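Transcriptional regulator, LuxR family (Burkholderia thailandensis, PDB 3MQQ) probably binds DNA as a LuxR-type regulator of transcription, the piece in this crystal being its PAS domain. Local coordinates at residues D29-I34 / A40-R45. Residues are numbered along the deposited sequence; the frame is centred on the assembly and turned at random.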
ATOM      1  N   ASP B  29      -1.504  -9.284   8.720  1.00 23.18           N
ATOM      2  CA  ASP B  29      -2.869  -9.613   9.169  1.00 25.67           C
ATOM      3  C   ASP B  29      -3.914  -9.052   8.197  1.00 24.21           C
ATOM      4  O   ASP B  29      -4.954  -9.664   8.000  1.00 24.51           O
ATOM      5  CB  ASP B  29      -3.134  -9.158  10.617  1.00 29.74           C
ATOM      6  CG  ASP B  29      -2.671 -10.176  11.658  1.00 34.47           C
ATOM      7  OD1 ASP B  29      -2.290 -11.313  11.296  1.00 35.50           O
ATOM      8  OD2 ASP B  29      -2.722  -9.865  12.863  1.00 40.73           O
ATOM      9  N   GLU B  30      -3.652  -7.884   7.587  1.00 22.03           N
ATOM     10  CA  GLU B  30      -4.616  -7.334   6.636  1.00 23.40           C
ATOM     11  C   GLU B  30      -4.837  -8.257   5.443  1.00 22.07           C
ATOM     12  O   GLU B  30      -5.994  -8.395   4.975  1.00 22.80           O
ATOM     13  CB  GLU B  30      -4.231  -5.915   6.183  1.00 23.82           C
ATOM     14  CG  GLU B  30      -5.285  -5.169   5.287  1.00 29.15           C
ATOM     15  CD  GLU B  30      -6.662  -5.030   5.909  1.00 35.37           C
ATOM     16  OE1 GLU B  30      -6.757  -4.902   7.142  1.00 38.86           O
ATOM     17  OE2 GLU B  30      -7.664  -5.017   5.142  1.00 40.29           O
ATOM     18  N   LEU B  31      -3.760  -8.853   4.927  1.00 21.19           N
ATOM     19  CA  LEU B  31      -3.913  -9.820   3.814  1.00 21.60           C
ATOM     20  C   LEU B  31      -4.816 -10.981   4.231  1.00 22.29           C
ATOM     21  O   LEU B  31      -5.723 -11.381   3.470  1.00 22.86           O
ATOM     22  CB  LEU B  31      -2.564 -10.346   3.321  1.00 21.84           C
ATOM     23  CG  LEU B  31      -2.809 -11.203   2.069  1.00 23.25           C
ATOM     24  CD1 LEU B  31      -3.032 -10.334   0.813  1.00 26.17           C
ATOM     25  CD2 LEU B  31      -1.704 -12.228   1.864  1.00 25.43           C
ATOM     26  N   ALA B  32      -4.580 -11.517   5.427  1.00 22.73           N
ATOM     27  CA  ALA B  32      -5.411 -12.574   6.016  1.00 25.79           C
ATOM     28  C   ALA B  32      -6.881 -12.142   6.087  1.00 26.89           C
ATOM     29  O   ALA B  32      -7.779 -12.922   5.756  1.00 29.18           O
ATOM     30  CB  ALA B  32      -4.904 -12.953   7.390  1.00 27.62           C
ATOM     31  N   ALA B  33      -7.105 -10.898   6.513  1.00 25.25           N
ATOM     32  CA  ALA B  33      -8.453 -10.352   6.645  1.00 27.29           C
ATOM     33  C   ALA B  33      -9.138 -10.328   5.289  1.00 26.53           C
ATOM     34  O   ALA B  33     -10.275 -10.800   5.163  1.00 29.29           O
ATOM     35  CB  ALA B  33      -8.434  -8.946   7.299  1.00 27.77           C
ATOM     36  N   ILE B  34      -8.422  -9.824   4.276  1.00 25.44           N
ATOM     37  CA  ILE B  34      -9.006  -9.694   2.943  1.00 25.09           C
ATOM     38  C   ILE B  34      -9.446 -11.065   2.437  1.00 24.77           C
ATOM     39  O   ILE B  34     -10.556 -11.220   1.893  1.00 26.50           O
ATOM     40  CB  ILE B  34      -8.012  -9.062   1.942  1.00 23.47           C
ATOM     41  CG1 ILE B  34      -7.687  -7.604   2.324  1.00 25.29           C
ATOM     42  CG2 ILE B  34      -8.546  -9.172   0.510  1.00 24.18           C
ATOM     43  CD1 ILE B  34      -6.444  -7.032   1.616  1.00 23.62           C
ATOM     44  N   ALA B  40      -1.343 -18.035   8.981  1.00 28.83           N
ATOM     45  CA  ALA B  40      -0.817 -19.398   8.866  1.00 30.58           C
ATOM     46  C   ALA B  40      -1.339 -20.112   7.619  1.00 28.94           C
ATOM     47  O   ALA B  40      -0.646 -20.970   7.073  1.00 30.91           O
ATOM     48  CB  ALA B  40      -1.153 -20.205  10.105  1.00 35.52           C
ATOM     49  N   ASP B  41      -2.553 -19.784   7.179  1.00 28.09           N
ATOM     50  CA  ASP B  41      -3.116 -20.398   5.959  1.00 29.79           C
ATOM     51  C   ASP B  41      -2.416 -19.909   4.690  1.00 27.20           C
ATOM     52  O   ASP B  41      -2.458 -20.577   3.664  1.00 30.38           O
ATOM     53  CB  ASP B  41      -4.628 -20.155   5.833  1.00 32.35           C
ATOM     54  CG  ASP B  41      -5.433 -20.813   6.958  1.00 37.84           C
ATOM     55  OD1 ASP B  41      -5.201 -22.007   7.276  1.00 41.08           O
ATOM     56  OD2 ASP B  41      -6.305 -20.127   7.527  1.00 40.31           O
ATOM     57  N   LEU B  42      -1.766 -18.747   4.775  1.00 24.38           N
ATOM     58  CA  LEU B  42      -1.196 -18.102   3.596  1.00 23.69           C
ATOM     59  C   LEU B  42       0.304 -18.275   3.480  1.00 22.82           C
ATOM     60  O   LEU B  42       0.853 -18.239   2.380  1.00 24.39           O
ATOM     61  CB  LEU B  42      -1.580 -16.609   3.551  1.00 22.52           C
ATOM     62  CG  LEU B  42      -3.069 -16.361   3.272  1.00 26.49           C
ATOM     63  CD1 LEU B  42      -3.487 -14.974   3.691  1.00 25.86           C
ATOM     64  CD2 LEU B  42      -3.309 -16.572   1.785  1.00 28.83           C
ATOM     65  N   ILE B  43       0.977 -18.428   4.609  1.00 23.20           N
ATOM     66  CA  ILE B  43       2.422 -18.598   4.588  1.00 24.15           C
ATOM     67  C   ILE B  43       2.816 -19.883   3.858  1.00 24.10           C
ATOM     68  O   ILE B  43       2.439 -20.996   4.246  1.00 25.50           O
ATOM     69  CB  ILE B  43       3.008 -18.595   6.001  1.00 27.41           C
ATOM     70  CG1 ILE B  43       2.649 -17.282   6.701  1.00 28.06           C
ATOM     71  CG2 ILE B  43       4.521 -18.840   5.962  1.00 30.38           C
ATOM     72  CD1 ILE B  43       3.206 -16.057   6.041  1.00 29.92           C
ATOM     73  N   GLY B  44       3.580 -19.709   2.787  1.00 23.66           N
ATOM     74  CA  GLY B  44       4.044 -20.833   1.988  1.00 23.25           C
ATOM     75  C   GLY B  44       2.986 -21.282   1.012  1.00 22.57           C
ATOM     76  O   GLY B  44       3.087 -22.348   0.449  1.00 24.24           O
ATOM     77  N   ARG B  45       1.961 -20.456   0.819  1.00 22.55           N
ATOM     78  CA  ARG B  45       0.916 -20.723  -0.170  1.00 23.03           C
ATOM     79  C   ARG B  45       1.243 -20.077  -1.515  1.00 22.11           C
ATOM     80  O   ARG B  45       1.645 -18.891  -1.542  1.00 21.77           O
ATOM     81  CB  ARG B  45      -0.443 -20.214   0.371  1.00 23.45           C
ATOM     82  CG  ARG B  45      -1.642 -20.844  -0.301  1.00 25.44           C
ATOM     83  CD  ARG B  45      -1.851 -22.313   0.142  1.00 26.77           C
ATOM     84  NE  ARG B  45      -2.531 -22.353   1.423  1.00 29.01           N
ATOM     85  CZ  ARG B  45      -3.354 -23.312   1.838  1.00 29.78           C
ATOM     86  NH1 ARG B  45      -3.655 -24.366   1.067  1.00 31.62           N
ATOM     87  NH2 ARG B  45      -3.890 -23.224   3.041  1.00 31.70           N
TER
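Leu-42 reaches across to the helix 29-34 and meets it at Leu-31 and Ala-32, a purely apolar contact between buried residues with no hydrogen bond from one segment to the other. From its CA, 7.4 Å from the CA of Ala-32, the CB of Leu-42 already heads for the helix. CG continues that course because it stands anti to the carbonyl carbon (chi1 -69°), and at the fork the two methyls part. CD1 makes the close approaches: it lies 3.7 Å from CD2 of Leu-31. CA of Ala-32 is 3.9 Å from CD1 of Leu-42, and CB of Ala-32 is a looser neighbour. Leu-31 answers chiefly with CD2, its CG standing a little farther from the same methyl, and the two leucine side chains meet at a slant. Ile-24 and Cys-27 of the strand 23-27, with Cys-37 and Leu-50, also pack on Leu-42, and Leu-31 shares Ile-24 with it.

From Leu-42 to Arg-45 the backbone makes a type II beta turn closed by Arg-45 N to Leu-42 O at 2.9 Å, with Gly-44 at positive phi. The side chain of Arg-45 runs back beside the chain and grips the carbonyl O of Asp-41 side-on, through NE (2.9 Å) and NH2 (3.1 Å). Both bonds lie in the guanidinium plane, NE nearly in line with the C=O and NH2 on a lone pair. Backbone hydrogen bonds of Gly-44 and Arg-45 with Ile-24 tie the turn to the strand 23-27, outermost in this chain. Short helices packed together after the first two strands of an antiparallel five-stranded sheet, ordered 2-1-5-4-3, are characteristic of the PAS fold.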